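PDB 3RY7: ribokinase from Staphylococcus aureus, which catalyses the ATP- and magnesium-dependent phosphorylation of D-ribose at O-5, giving D-ribose 5-phosphate. Local coordinates for residues Phe152-Ala155 with Lys156-Val160. Residues are numbered along the deposited sequence; the frame is centred on the assembly and turned at random.
Sequences FEIA and KAHGV
A155 and V160 meet across the C-terminal end of helix 145-157, a local cap where the chain turns off the helix toward strand 161-165. A155 O takes the V160 N-H at 2.8 Å, the donor standing above the carbonyl plane, 44° out of it, and also a weak bond from H158 N. Before the turn the pattern is still helical: K156 N bonds to F152 O at 2.9 Å and A157 N to E153 O at 3.0 Å, while the bond from H158 N to I154 O is longer, at 3.3 Å. This is a Schellman motif: G159, with its positive phi, is the C-prime residue, and the outer bond from V160 N to A155 O encloses an inner one from G159 N to K156 O, at 3.3 Å. The reversal lays V160 against A155 in the last turn, V160 CB lying 3.8 Å from A155 CB, and both side chains pack on V137 of strand 136-140, within the beta-alpha-beta unit completed by strand 161-165. On the solvent side, chi1 of -63° sets H158 CG beside its own backbone N, and chi2 near -82° turns the CD2 edge toward I154 O, which lies near the ring plane, 3.1 Å from H158 CD2. F152 is buried, its ring touching L164 and I180.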
# COMPACT_ATOMS: atom_id res chain seq x y z
N PHE A 152 -22.70 -11.75 -25.88
CA PHE A 152 -22.82 -10.56 -26.73
C PHE A 152 -24.02 -10.68 -27.68
O PHE A 152 -24.62 -9.67 -28.05
CB PHE A 152 -21.52 -10.31 -27.51
CG PHE A 152 -20.42 -9.65 -26.70
CD1 PHE A 152 -19.24 -9.21 -27.32
CD2 PHE A 152 -20.56 -9.44 -25.33
CE1 PHE A 152 -18.21 -8.59 -26.58
CE2 PHE A 152 -19.55 -8.80 -24.58
CZ PHE A 152 -18.37 -8.38 -25.21
N GLU A 153 -24.38 -11.90 -28.07
CA GLU A 153 -25.60 -12.12 -28.88
C GLU A 153 -26.85 -11.74 -28.10
O GLU A 153 -27.71 -11.00 -28.59
CB GLU A 153 -25.69 -13.56 -29.37
CG GLU A 153 -24.69 -13.89 -30.46
CD GLU A 153 -24.56 -15.39 -30.68
OE1 GLU A 153 -24.90 -16.13 -29.73
OE2 GLU A 153 -24.12 -15.81 -31.79
N ILE A 154 -26.90 -12.18 -26.85
CA ILE A 154 -27.98 -11.81 -25.95
C ILE A 154 -28.06 -10.31 -25.73
O ILE A 154 -29.15 -9.72 -25.81
CB ILE A 154 -27.82 -12.51 -24.58
CG1 ILE A 154 -27.96 -14.03 -24.73
CG2 ILE A 154 -28.82 -11.96 -23.57
CD1 ILE A 154 -27.65 -14.78 -23.44
N ALA A 155 -26.91 -9.71 -25.43
CA ALA A 155 -26.83 -8.28 -25.20
C ALA A 155 -27.33 -7.49 -26.41
O ALA A 155 -28.24 -6.68 -26.31
CB ALA A 155 -25.40 -7.88 -24.87
N LYS A 156 -26.72 -7.77 -27.56
CA LYS A 156 -26.98 -7.04 -28.79
C LYS A 156 -28.45 -7.17 -29.19
O LYS A 156 -29.07 -6.20 -29.63
CB LYS A 156 -26.06 -7.57 -29.89
CG LYS A 156 -26.09 -6.81 -31.20
CD LYS A 156 -24.67 -6.56 -31.70
CE LYS A 156 -24.65 -5.76 -33.02
NZ LYS A 156 -25.29 -6.51 -34.15
N ALA A 157 -29.02 -8.36 -29.01
CA ALA A 157 -30.40 -8.63 -29.38
C ALA A 157 -31.36 -7.81 -28.56
O ALA A 157 -32.44 -7.47 -29.04
CB ALA A 157 -30.71 -10.11 -29.24
N HIS A 158 -30.98 -7.50 -27.33
CA HIS A 158 -31.84 -6.69 -26.45
C HIS A 158 -31.37 -5.23 -26.24
O HIS A 158 -31.73 -4.59 -25.26
CB HIS A 158 -32.01 -7.39 -25.10
CG HIS A 158 -32.71 -8.72 -25.19
ND1 HIS A 158 -34.07 -8.84 -25.27
CD2 HIS A 158 -32.21 -9.98 -25.23
CE1 HIS A 158 -34.40 -10.12 -25.34
NE2 HIS A 158 -33.28 -10.83 -25.32
N GLY A 159 -30.57 -4.69 -27.17
CA GLY A 159 -30.16 -3.30 -27.09
C GLY A 159 -29.12 -2.96 -26.01
O GLY A 159 -28.92 -1.80 -25.66
N VAL A 160 -28.46 -3.98 -25.48
CA VAL A 160 -27.45 -3.78 -24.44
C VAL A 160 -26.06 -3.57 -25.08
O VAL A 160 -25.65 -4.35 -25.94
CB VAL A 160 -27.42 -4.95 -23.44
CG1 VAL A 160 -26.30 -4.79 -22.42
CG2 VAL A 160 -28.79 -5.08 -22.76